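Local coordinates for protein acetyl-CoA acetyltransferase (Mycobacterium smegmatis, PDB 4EGV) that adopts a monomeric thiolase fold carrying an additional C-terminal domain and probably acts as an acyltransferase, at residues I22-Q27 and H386-V392; G141-T145 and Q268-G272; L296-M302 and W427-S432; L307-I313 and S481-A485. One frame throughout, in Å; residues are numbered along the deposited sequence.

Contact 1: residues I22-Q27 and H386-V392; sequences IVGVGQ and HGIAEAV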
loop_
_atom_site.group_PDB
_atom_site.type_symbol
_atom_site.label_atom_id
_atom_site.label_comp_id
_atom_site.label_asym_id
_atom_site.label_seq_id
_atom_site.Cartn_x
_atom_site.Cartn_y
_atom_site.Cartn_z
ATOM N N ILE A 22 14.685 -10.115 11.545
ATOM C CA ILE A 22 13.954 -9.156 12.376
ATOM C C ILE A 22 13.872 -9.635 13.833
ATOM O O ILE A 22 13.364 -10.748 14.083
ATOM C CB ILE A 22 12.580 -8.810 11.814
ATOM C CG1 ILE A 22 12.761 -8.114 10.484
ATOM C CG2 ILE A 22 11.805 -7.923 12.788
ATOM C CD1 ILE A 22 11.477 -7.689 9.853
ATOM N N VAL A 23 14.429 -8.820 14.751
ATOM C CA VAL A 23 14.514 -9.196 16.170
ATOM C C VAL A 23 13.578 -8.476 17.126
ATOM O O VAL A 23 13.205 -9.048 18.148
ATOM C CB VAL A 23 15.926 -9.241 16.742
ATOM C CG1 VAL A 23 16.740 -10.194 15.941
ATOM C CG2 VAL A 23 16.541 -7.868 16.798
ATOM N N GLY A 24 13.175 -7.251 16.774
ATOM C CA GLY A 24 12.305 -6.473 17.618
ATOM C C GLY A 24 11.342 -5.664 16.801
ATOM O O GLY A 24 11.726 -5.057 15.810
ATOM N N VAL A 25 10.081 -5.658 17.213
ATOM C CA VAL A 25 9.062 -4.861 16.526
ATOM C C VAL A 25 8.349 -3.961 17.547
ATOM O O VAL A 25 8.199 -4.308 18.727
ATOM C CB VAL A 25 8.060 -5.753 15.681
ATOM C CG1 VAL A 25 8.778 -6.460 14.579
ATOM C CG2 VAL A 25 7.308 -6.738 16.507
ATOM N N GLY A 26 7.918 -2.792 17.123
ATOM C CA GLY A 26 7.279 -1.925 18.077
ATOM C C GLY A 26 6.143 -1.177 17.509
ATOM O O GLY A 26 6.248 -0.654 16.449
ATOM N N GLN A 27 5.049 -1.127 18.246
ATOM C CA GLN A 27 3.919 -0.270 17.867
ATOM C C GLN A 27 3.511 0.686 18.978
ATOM O O GLN A 27 3.689 0.388 20.110
ATOM C CB GLN A 27 2.749 -1.137 17.450
ATOM C CG GLN A 27 2.892 -1.649 16.079
ATOM C CD GLN A 27 1.826 -2.609 15.737
ATOM O OE1 GLN A 27 1.879 -3.786 16.127
ATOM N NE2 GLN A 27 0.833 -2.139 14.982
ATOM N N HIS A 386 3.191 -1.368 10.498
ATOM C CA HIS A 386 2.288 -2.030 11.398
ATOM C C HIS A 386 1.946 -3.481 10.938
ATOM O O HIS A 386 1.875 -4.386 11.742
ATOM C CB HIS A 386 1.035 -1.156 11.554
ATOM C CG HIS A 386 1.315 0.142 12.242
ATOM N ND1 HIS A 386 1.456 0.236 13.609
ATOM C CD2 HIS A 386 1.524 1.388 11.749
ATOM C CE1 HIS A 386 1.715 1.485 13.933
ATOM N NE2 HIS A 386 1.755 2.201 12.825
ATOM N N GLY A 387 1.739 -3.640 9.633
ATOM C CA GLY A 387 1.621 -4.915 8.965
ATOM C C GLY A 387 2.774 -5.860 9.229
ATOM O O GLY A 387 2.563 -6.990 9.658
ATOM N N ILE A 388 3.985 -5.377 8.980
ATOM C CA ILE A 388 5.199 -6.101 9.284
ATOM C C ILE A 388 5.305 -6.479 10.760
ATOM O O ILE A 388 5.678 -7.610 11.096
ATOM C CB ILE A 388 6.457 -5.348 8.803
ATOM C CG1 ILE A 388 6.369 -5.127 7.297
ATOM C CG2 ILE A 388 7.718 -6.090 9.155
ATOM C CD1 ILE A 388 7.442 -4.228 6.676
ATOM N N ALA A 389 4.999 -5.544 11.643
ATOM C CA ALA A 389 5.040 -5.842 13.057
ATOM C C ALA A 389 4.044 -6.959 13.411
ATOM O O ALA A 389 4.417 -7.890 14.078
ATOM C CB ALA A 389 4.848 -4.603 13.902
ATOM N N GLU A 390 2.818 -6.884 12.917
ATOM C CA GLU A 390 1.818 -7.909 13.183
ATOM C C GLU A 390 2.189 -9.276 12.594
ATOM O O GLU A 390 1.974 -10.301 13.247
ATOM C CB GLU A 390 0.412 -7.513 12.702
ATOM C CG GLU A 390 -0.336 -6.502 13.520
ATOM C CD GLU A 390 -0.308 -6.709 15.040
ATOM O OE1 GLU A 390 -0.015 -7.831 15.535
ATOM O OE2 GLU A 390 -0.595 -5.706 15.751
ATOM N N ALA A 391 2.714 -9.265 11.363
ATOM C CA ALA A 391 3.302 -10.441 10.710
ATOM C C ALA A 391 4.352 -11.103 11.530
ATOM O O ALA A 391 4.301 -12.292 11.707
ATOM C CB ALA A 391 3.875 -10.098 9.368
ATOM N N VAL A 392 5.308 -10.327 12.019
ATOM C CA VAL A 392 6.405 -10.833 12.852
ATOM C C VAL A 392 5.944 -11.448 14.174
ATOM O O VAL A 392 6.448 -12.455 14.541
ATOM C CB VAL A 392 7.486 -9.731 13.112
ATOM C CG1 VAL A 392 8.262 -10.010 14.344
ATOM C CG2 VAL A 392 8.423 -9.580 11.936
#
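Strand 22-27 lies against helix 386-392, its direction turned 127° from that of the helix, with the short axes 8.1 Å apart at their closest. The small methyl of Ala389 allows the backbones to come close at Val25, where the CA atoms of Val25 and Ala389 are 5.4 Å apart and CB of Val25 is 3.8 Å from CB of Ala389. Ile22, Val25 and Gln27 all send their CA-to-CB bonds toward the helix. The spacing of three between Ile22 and Val25 follows from a classic beta bulge, in which Val23 and Gly24 both face Leu276. Ile22, with chi1 m and an extended chi2 t, sets CG2 at 3.9 Å from CG2 of Val392 and CD1 at 4.1 Å from CG2 of Ile388. Val25 takes the m rotamer and Val392 the t, so CG1 of Val25 meets CG1 of Val392 at 3.6 Å. Glu390 starts away from the strand, but its m, m bend brings the carboxylate round to the side-chain amide of Gln27. Ile388 also touches Val405 and Leu275 of two sheet strands, the helix-on-sheet layering of the thiolase fold. The contact thus grades from branched aliphatic groups, which fill space tightly, to a polar end where the Gln27 amide, able to offer both donor and acceptor, lies beside the buried His386 ring and the partly exposed Glu390 carboxylate.

Contact 2: residues G141-T145 and Q268-G272; sequences GSENT and QVNQG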
loop_
_atom_site.group_PDB
_atom_site.type_symbol
_atom_site.label_atom_id
_atom_site.label_comp_id
_atom_site.label_asym_id
_atom_site.label_seq_id
_atom_site.Cartn_x
_atom_site.Cartn_y
_atom_site.Cartn_z
ATOM N N GLY A 141 8.726 4.867 11.633
ATOM C CA GLY A 141 7.911 5.859 10.965
ATOM C C GLY A 141 6.814 6.269 11.902
ATOM O O GLY A 141 6.631 5.610 12.882
ATOM N N SER A 142 6.075 7.331 11.602
ATOM C CA SER A 142 5.021 7.847 12.494
ATOM C C SER A 142 4.140 8.872 11.814
ATOM O O SER A 142 4.469 9.387 10.756
ATOM C CB SER A 142 5.586 8.454 13.798
ATOM O OG SER A 142 6.554 9.452 13.547
ATOM N N GLU A 143 2.993 9.160 12.417
ATOM C CA GLU A 143 2.147 10.239 11.956
ATOM C C GLU A 143 1.391 10.877 13.077
ATOM O O GLU A 143 1.145 10.262 14.094
ATOM C CB GLU A 143 1.211 9.815 10.852
ATOM C CG GLU A 143 0.793 8.373 10.843
ATOM C CD GLU A 143 0.055 7.995 9.533
ATOM O OE1 GLU A 143 0.579 7.133 8.725
ATOM O OE2 GLU A 143 -1.044 8.596 9.330
ATOM N N ASN A 144 1.031 12.135 12.827
ATOM C CA ASN A 144 0.410 13.101 13.732
ATOM C C ASN A 144 -1.070 13.417 13.396
ATOM O O ASN A 144 -1.525 13.196 12.261
ATOM C CB ASN A 144 1.188 14.400 13.560
ATOM C CG ASN A 144 1.924 14.777 14.760
ATOM O OD1 ASN A 144 1.539 14.410 15.861
ATOM N ND2 ASN A 144 2.983 15.547 14.584
ATOM N N THR A 145 -1.829 13.957 14.359
ATOM C CA THR A 145 -3.116 14.629 14.009
ATOM C C THR A 145 -2.825 15.952 13.269
ATOM O O THR A 145 -3.631 16.396 12.463
ATOM C CB THR A 145 -4.091 14.897 15.219
ATOM O OG1 THR A 145 -3.374 15.535 16.275
ATOM C CG2 THR A 145 -4.736 13.601 15.752
ATOM N N GLN A 268 -7.337 9.780 10.796
ATOM C CA GLN A 268 -6.433 10.785 11.402
ATOM C C GLN A 268 -6.127 10.403 12.867
ATOM O O GLN A 268 -7.059 10.372 13.693
ATOM C CB GLN A 268 -7.039 12.199 11.283
ATOM C CG GLN A 268 -7.604 12.540 9.803
ATOM C CD GLN A 268 -9.112 13.042 9.752
ATOM O OE1 GLN A 268 -9.941 12.748 10.651
ATOM N NE2 GLN A 268 -9.445 13.773 8.683
ATOM N N VAL A 269 -4.830 10.128 13.145
ATOM C CA VAL A 269 -4.295 9.368 14.319
ATOM C C VAL A 269 -2.901 9.816 14.816
ATOM O O VAL A 269 -2.172 10.471 14.095
ATOM C CB VAL A 269 -4.048 7.871 13.947
ATOM C CG1 VAL A 269 -5.363 7.098 13.724
ATOM C CG2 VAL A 269 -3.137 7.763 12.739
ATOM N N ASN A 270 -2.531 9.334 15.980
ATOM C CA ASN A 270 -1.188 9.372 16.477
ATOM C C ASN A 270 -0.688 7.934 16.589
ATOM O O ASN A 270 -1.133 7.221 17.413
ATOM C CB ASN A 270 -1.147 10.079 17.834
ATOM C CG ASN A 270 -1.333 11.593 17.744
ATOM O OD1 ASN A 270 -0.455 12.339 18.078
ATOM N ND2 ASN A 270 -2.487 12.023 17.370
ATOM N N GLN A 271 0.275 7.550 15.756
ATOM C CA GLN A 271 0.821 6.195 15.819
ATOM C C GLN A 271 2.248 6.077 15.279
ATOM O O GLN A 271 2.603 6.716 14.288
ATOM C CB GLN A 271 -0.096 5.217 15.081
ATOM C CG GLN A 271 -0.699 5.776 13.802
ATOM C CD GLN A 271 -1.445 4.725 13.002
ATOM O OE1 GLN A 271 -1.060 4.394 11.881
ATOM N NE2 GLN A 271 -2.519 4.197 13.576
ATOM N N GLY A 272 3.057 5.250 15.939
ATOM C CA GLY A 272 4.403 4.967 15.488
ATOM C C GLY A 272 4.633 3.489 15.362
ATOM O O GLY A 272 3.988 2.703 16.029
#
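Gly141 opens the pairing with its carbonyl O, 3.5 Å from CA of Gly272 in a CA-H...O contact. Ser142 then faces Gly272 as an antiparallel non-hydrogen-bonded pair, the CA atoms only 4.2 Å apart, a closeness suited to a glycine partner; the Ser142 hydroxyl hydrogen-bonds to Ser42 O at the start of helix 42-56. At Glu143 the hydrogen-bonded pair with Gln271 forms: Glu143 N donates to Gln271 O (3.1 Å) and Gln271 N to Glu143 O (3.3 Å). Strands 136-143 and 271-279 are thus antiparallel neighbours in the half-sheet of order 3-2-4-5-1 that marks the thiolase fold, and the long insertion between them probably corresponds to the loop domain of thiolases. The side chains of Glu143 and Gln271 share a face, CG to CG 4.2 Å, and the Glu143 carboxylate accepts from Leu379 N. Beyond Glu143 the pairing gives way to loop, and Thr145, more exposed, brings CG2 to 3.2 Å from ND2 of Asn270.

Contact 3: residues L296-M302 and W427-S432; sequences LRGHADM and WVADNS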
loop_
_atom_site.group_PDB
_atom_site.type_symbol
_atom_site.label_atom_id
_atom_site.label_comp_id
_atom_site.label_asym_id
_atom_site.label_seq_id
_atom_site.Cartn_x
_atom_site.Cartn_y
_atom_site.Cartn_z
ATOM N N LEU A 296 13.297 -12.796 6.697
ATOM C CA LEU A 296 12.629 -12.285 5.541
ATOM C C LEU A 296 12.919 -13.266 4.389
ATOM O O LEU A 296 13.904 -13.165 3.687
ATOM C CB LEU A 296 13.085 -10.852 5.270
ATOM C CG LEU A 296 12.543 -10.156 4.024
ATOM C CD1 LEU A 296 11.047 -10.226 3.908
ATOM C CD2 LEU A 296 13.028 -8.727 4.015
ATOM N N ARG A 297 12.044 -14.233 4.231
ATOM C CA ARG A 297 12.270 -15.310 3.311
ATOM C C ARG A 297 12.048 -14.931 1.866
ATOM O O ARG A 297 12.840 -15.277 1.026
ATOM C CB ARG A 297 11.466 -16.545 3.696
ATOM C CG ARG A 297 11.987 -17.231 4.951
ATOM C CD ARG A 297 13.279 -18.034 4.696
ATOM N NE ARG A 297 13.120 -19.130 3.734
ATOM C CZ ARG A 297 12.703 -20.362 4.037
ATOM N NH1 ARG A 297 12.400 -20.707 5.273
ATOM N NH2 ARG A 297 12.579 -21.269 3.090
ATOM N N GLY A 298 10.994 -14.190 1.581
ATOM C CA GLY A 298 10.785 -13.710 0.232
ATOM C C GLY A 298 10.606 -12.227 0.140
ATOM O O GLY A 298 10.220 -11.567 1.087
ATOM N N HIS A 299 10.894 -11.702 -1.033
ATOM C CA HIS A 299 10.787 -10.280 -1.247
ATOM C C HIS A 299 10.771 -9.985 -2.720
ATOM O O HIS A 299 11.302 -10.759 -3.475
ATOM C CB HIS A 299 11.951 -9.570 -0.576
ATOM C CG HIS A 299 13.226 -10.359 -0.583
ATOM N ND1 HIS A 299 14.184 -10.226 -1.565
ATOM C CD2 HIS A 299 13.702 -11.285 0.280
ATOM C CE1 HIS A 299 15.188 -11.042 -1.305
ATOM N NE2 HIS A 299 14.913 -11.705 -0.199
ATOM N N ALA A 300 10.116 -8.893 -3.110
ATOM C CA ALA A 300 10.234 -8.299 -4.440
ATOM C C ALA A 300 9.758 -6.846 -4.398
ATOM O O ALA A 300 8.969 -6.487 -3.553
ATOM C CB ALA A 300 9.490 -9.101 -5.475
ATOM N N ASP A 301 10.294 -6.015 -5.283
ATOM C CA ASP A 301 9.867 -4.634 -5.445
ATOM C C ASP A 301 9.545 -4.349 -6.932
ATOM O O ASP A 301 10.407 -4.449 -7.793
ATOM C CB ASP A 301 10.920 -3.629 -4.912
ATOM C CG ASP A 301 11.452 -3.970 -3.493
ATOM O OD1 ASP A 301 10.672 -4.001 -2.505
ATOM O OD2 ASP A 301 12.677 -4.178 -3.352
HETATM N N MSE A 302 8.303 -3.989 -7.218
HETATM C CA MSE A 302 7.910 -3.673 -8.572
HETATM C C MSE A 302 7.363 -2.272 -8.738
HETATM O O MSE A 302 7.018 -1.625 -7.776
HETATM C CB MSE A 302 6.919 -4.708 -9.086
HETATM C CG MSE A 302 7.530 -6.105 -9.297
HETATM SE SE MSE A 302 8.933 -6.223 -10.666
HETATM C CE MSE A 302 7.948 -5.581 -12.244
ATOM N N TRP A 427 19.792 -15.727 2.902
ATOM C CA TRP A 427 19.211 -14.726 2.058
ATOM C C TRP A 427 19.378 -15.137 0.629
ATOM O O TRP A 427 20.453 -15.458 0.219
ATOM C CB TRP A 427 19.924 -13.409 2.312
ATOM C CG TRP A 427 19.456 -12.262 1.552
ATOM C CD1 TRP A 427 19.980 -11.788 0.435
ATOM C CD2 TRP A 427 18.375 -11.409 1.883
ATOM N NE1 TRP A 427 19.296 -10.704 0.015
ATOM C CE2 TRP A 427 18.299 -10.450 0.900
ATOM C CE3 TRP A 427 17.456 -11.375 2.914
ATOM C CZ2 TRP A 427 17.363 -9.483 0.909
ATOM C CZ3 TRP A 427 16.537 -10.416 2.910
ATOM C CH2 TRP A 427 16.482 -9.486 1.925
ATOM N N VAL A 428 18.285 -15.127 -0.109
ATOM C CA VAL A 428 18.231 -15.362 -1.535
ATOM C C VAL A 428 18.011 -14.011 -2.246
ATOM O O VAL A 428 17.002 -13.348 -2.012
ATOM C CB VAL A 428 17.063 -16.341 -1.894
ATOM C CG1 VAL A 428 16.986 -16.610 -3.418
ATOM C CG2 VAL A 428 17.143 -17.638 -1.095
ATOM N N ALA A 429 18.948 -13.600 -3.104
ATOM C CA ALA A 429 18.764 -12.394 -3.928
ATOM C C ALA A 429 17.553 -12.551 -4.877
ATOM O O ALA A 429 17.391 -13.577 -5.523
ATOM C CB ALA A 429 20.057 -12.025 -4.705
ATOM N N ASP A 430 16.700 -11.532 -4.935
ATOM C CA ASP A 430 15.564 -11.524 -5.853
ATOM C C ASP A 430 15.875 -10.951 -7.263
ATOM O O ASP A 430 16.831 -10.217 -7.488
ATOM C CB ASP A 430 14.287 -10.899 -5.206
ATOM C CG ASP A 430 14.342 -9.363 -5.074
ATOM O OD1 ASP A 430 14.460 -8.675 -6.102
ATOM O OD2 ASP A 430 14.226 -8.845 -3.938
ATOM N N ASN A 431 14.991 -11.308 -8.184
ATOM C CA ASN A 431 15.082 -11.004 -9.586
ATOM C C ASN A 431 14.273 -9.781 -10.048
ATOM O O ASN A 431 13.848 -9.711 -11.190
ATOM C CB ASN A 431 14.639 -12.237 -10.361
ATOM C CG ASN A 431 15.336 -12.360 -11.671
ATOM O OD1 ASN A 431 16.543 -12.151 -11.764
ATOM N ND2 ASN A 431 14.578 -12.676 -12.711
ATOM N N SER A 432 14.094 -8.803 -9.173
ATOM C CA SER A 432 13.251 -7.660 -9.462
ATOM C C SER A 432 13.768 -6.826 -10.604
ATOM O O SER A 432 13.001 -6.378 -11.423
ATOM C CB SER A 432 13.106 -6.780 -8.229
ATOM O OG SER A 432 12.276 -7.417 -7.302
#
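A histidine held on two fronts distinguishes this contact: the His299 ring makes an offset stack with the six-membered ring of Trp427, while at its edge it hydrogen-bonds to a carboxylate. His299 belongs to strand 294-303, an inner strand of the thiolase-fold sheet paired there with strand 414-421, and the segment 427-432 is the chain running alongside it in nearly the same direction before helix 432-440. The stacked rings have centroids 4.1 Å apart and planes inclined by 12°, and Trp427 CZ3 also rests 4.0 Å from CD2 of Leu296; a broad flat indole suits a place where it must meet both an imidazole and an aliphatic side chain. His299 ND1 donates to Asp430 OD2 at 2.7 Å, nearly in line, and His299 CE1 comes within 3.0 Å of Val428 O. Aspartate suits position 430 because its two oxygens have different partners. While OD2 holds the histidine, OD1 accepts from Ser432 N at 3.1 Å, forming an Asx turn just where helix 432-440 begins, and from Ser432 OG at 2.8 Å. Helix 317-330 adjoins the contact through Val329, beside His299, and Glu325, beside Asp430. At the far end SE of Met302, a selenomethionine, lies 4.1 Å from Ser432 O. The Ser432 hydroxyl is likewise used twice, since Asp301 N donates to Ser432 OG at 3.2 Å with an N-H...O angle of 167°.

Contact 4: residues L307-I313 and S481-A485; sequences LLERADI and SRFLA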
loop_
_atom_site.group_PDB
_atom_site.type_symbol
_atom_site.label_atom_id
_atom_site.label_comp_id
_atom_site.label_asym_id
_atom_site.label_seq_id
_atom_site.Cartn_x
_atom_site.Cartn_y
_atom_site.Cartn_z
ATOM N N LEU A 307 0.042 6.396 -15.057
ATOM C CA LEU A 307 -1.305 5.954 -15.191
ATOM C C LEU A 307 -1.803 5.913 -16.614
ATOM O O LEU A 307 -2.323 4.981 -17.009
ATOM C CB LEU A 307 -2.220 6.747 -14.273
ATOM C CG LEU A 307 -3.689 6.422 -14.356
ATOM C CD1 LEU A 307 -3.899 5.000 -14.066
ATOM C CD2 LEU A 307 -4.431 7.276 -13.391
ATOM N N LEU A 308 -1.641 6.871 -17.446
ATOM C CA LEU A 308 -2.261 6.707 -18.758
ATOM C C LEU A 308 -1.535 5.820 -19.807
ATOM O O LEU A 308 -2.011 5.658 -20.925
ATOM C CB LEU A 308 -2.399 8.088 -19.304
ATOM C CG LEU A 308 -3.607 8.984 -19.075
ATOM C CD1 LEU A 308 -4.906 8.364 -18.655
ATOM C CD2 LEU A 308 -3.284 10.360 -18.533
ATOM N N GLU A 309 -0.369 5.295 -19.451
ATOM C CA GLU A 309 0.432 4.458 -20.343
ATOM C C GLU A 309 0.085 2.972 -20.174
ATOM O O GLU A 309 0.375 2.163 -21.046
ATOM C CB GLU A 309 1.931 4.683 -20.073
ATOM C CG GLU A 309 2.545 5.974 -20.670
ATOM C CD GLU A 309 3.989 6.302 -20.161
ATOM O OE1 GLU A 309 4.615 5.508 -19.389
ATOM O OE2 GLU A 309 4.505 7.383 -20.552
ATOM N N ARG A 310 -0.545 2.634 -19.047
ATOM C CA ARG A 310 -0.826 1.241 -18.640
ATOM C C ARG A 310 -1.764 0.522 -19.589
ATOM O O ARG A 310 -2.786 1.080 -19.992
ATOM C CB ARG A 310 -1.390 1.170 -17.210
ATOM C CG ARG A 310 -0.462 1.683 -16.183
ATOM C CD ARG A 310 -1.015 1.641 -14.797
ATOM N NE ARG A 310 -0.135 2.431 -13.942
ATOM C CZ ARG A 310 -0.364 2.759 -12.683
ATOM N NH1 ARG A 310 -1.460 2.345 -12.051
ATOM N NH2 ARG A 310 0.534 3.501 -12.072
ATOM N N ALA A 311 -1.410 -0.722 -19.922
ATOM C CA ALA A 311 -2.170 -1.552 -20.860
ATOM C C ALA A 311 -3.644 -1.687 -20.418
ATOM O O ALA A 311 -4.571 -1.551 -21.206
ATOM C CB ALA A 311 -1.497 -2.907 -21.036
ATOM N N ASP A 312 -3.841 -1.933 -19.134
ATOM C CA ASP A 312 -5.165 -1.976 -18.557
ATOM C C ASP A 312 -5.183 -1.079 -17.329
ATOM O O ASP A 312 -4.488 -1.340 -16.367
ATOM C CB ASP A 312 -5.500 -3.401 -18.161
ATOM C CG ASP A 312 -6.991 -3.619 -17.953
ATOM O OD1 ASP A 312 -7.771 -2.631 -18.021
ATOM O OD2 ASP A 312 -7.386 -4.790 -17.718
ATOM N N ILE A 313 -5.966 -0.013 -17.367
ATOM C CA ILE A 313 -6.065 0.874 -16.218
ATOM C C ILE A 313 -6.652 0.134 -15.012
ATOM O O ILE A 313 -6.286 0.423 -13.874
ATOM C CB ILE A 313 -6.845 2.181 -16.550
ATOM C CG1 ILE A 313 -6.053 2.992 -17.579
ATOM C CG2 ILE A 313 -7.046 3.047 -15.305
ATOM C CD1 ILE A 313 -6.759 4.212 -18.175
ATOM N N SER A 481 -5.640 6.240 -29.188
ATOM C CA SER A 481 -4.853 6.901 -28.146
ATOM C C SER A 481 -5.762 7.459 -27.024
ATOM O O SER A 481 -6.873 7.840 -27.298
ATOM C CB SER A 481 -3.992 8.002 -28.760
ATOM O OG SER A 481 -4.802 9.000 -29.326
ATOM N N ARG A 482 -5.289 7.495 -25.770
ATOM C CA ARG A 482 -6.077 8.008 -24.624
ATOM C C ARG A 482 -5.965 9.522 -24.412
ATOM O O ARG A 482 -5.026 10.183 -24.877
ATOM C CB ARG A 482 -5.669 7.311 -23.326
ATOM C CG ARG A 482 -6.253 5.920 -23.113
ATOM C CD ARG A 482 -5.629 5.295 -21.887
ATOM N NE ARG A 482 -6.017 3.911 -21.707
ATOM C CZ ARG A 482 -5.279 2.970 -21.104
ATOM N NH1 ARG A 482 -4.073 3.214 -20.620
ATOM N NH2 ARG A 482 -5.760 1.751 -20.984
ATOM N N PHE A 483 -6.941 10.054 -23.692
ATOM C CA PHE A 483 -6.939 11.447 -23.255
ATOM C C PHE A 483 -7.706 11.565 -21.938
ATOM O O PHE A 483 -8.422 10.650 -21.525
ATOM C CB PHE A 483 -7.576 12.373 -24.313
ATOM C CG PHE A 483 -9.042 12.094 -24.565
ATOM C CD1 PHE A 483 -10.027 12.778 -23.862
ATOM C CD2 PHE A 483 -9.434 11.124 -25.495
ATOM C CE1 PHE A 483 -11.384 12.494 -24.086
ATOM C CE2 PHE A 483 -10.770 10.831 -25.731
ATOM C CZ PHE A 483 -11.751 11.508 -25.041
ATOM N N LEU A 484 -7.567 12.723 -21.315
ATOM C CA LEU A 484 -8.301 13.088 -20.113
ATOM C C LEU A 484 -9.303 14.207 -20.412
ATOM O O LEU A 484 -9.064 15.040 -21.284
ATOM C CB LEU A 484 -7.311 13.545 -19.033
ATOM C CG LEU A 484 -6.677 12.505 -18.135
ATOM C CD1 LEU A 484 -5.546 13.135 -17.433
ATOM C CD2 LEU A 484 -7.738 12.059 -17.183
ATOM N N ALA A 485 -10.420 14.216 -19.693
ATOM C CA ALA A 485 -11.354 15.327 -19.785
ATOM C C ALA A 485 -12.102 15.587 -18.478
ATOM O O ALA A 485 -12.358 14.673 -17.679
ATOM C CB ALA A 485 -12.320 15.132 -20.928
#
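The backbones stay well apart: the irregular segment 307-313, between strand 294-303 and helix 317-330, comes nearest strand 482-485 at Leu308 and Arg482, whose CA atoms are 7.1 Å apart. Side chains span the gap. Arg482 points toward the loop, and its long, nearly extended chain delivers the guanidinium to two carbonyls. NH1 donates to Leu308 O at 3.2 Å and to Arg310 O at 2.6 Å; NH2 adds a weak bond of 3.2 Å to Arg310 O. Ile313 lays CD1 over one guanidinium face, 3.5 Å from Arg482 CZ, while Leu308 CD2 meets Leu484 CD1 at 3.7 Å. Both leucines also touch Ile474 of the neighbouring strand 470-476. Strand 482-487 edges the antiparallel sheet of the additional C-terminal domain, whose family is grouped with the OB folds, so the contact ties that domain to the thiolase-fold part. Arginine suits this place because its several N-H groups can satisfy main-chain oxygens of an irregular loop while NE pairs with Glu458, a carboxylate of the same domain that at least partly balances its charge.

Contacts 1 and 2 are buried, contacts 3 and 4 only partly. The first three share the thiolase-fold sheet: strand 20-29 of contact 1 lies between 271-279 of contact 2 and 294-303 of contact 3. Contacts 1 and 2 touch, His386 CE1 lying 3.3 Å from Gly272 O, and contact 2 is nested within the chain loop that contact 1 closes. Contact 4 stands apart, its centre about 38 Å from that of contact 1, and joins the C-terminal domain instead. The chemistry follows position: mainly aliphatic packing of helix on sheet in contact 1, main-chain pairing in contact 2, a His-Trp stack with side-chain hydrogen bonds in contact 3, and arginine-to-carbonyl bonds in contact 4.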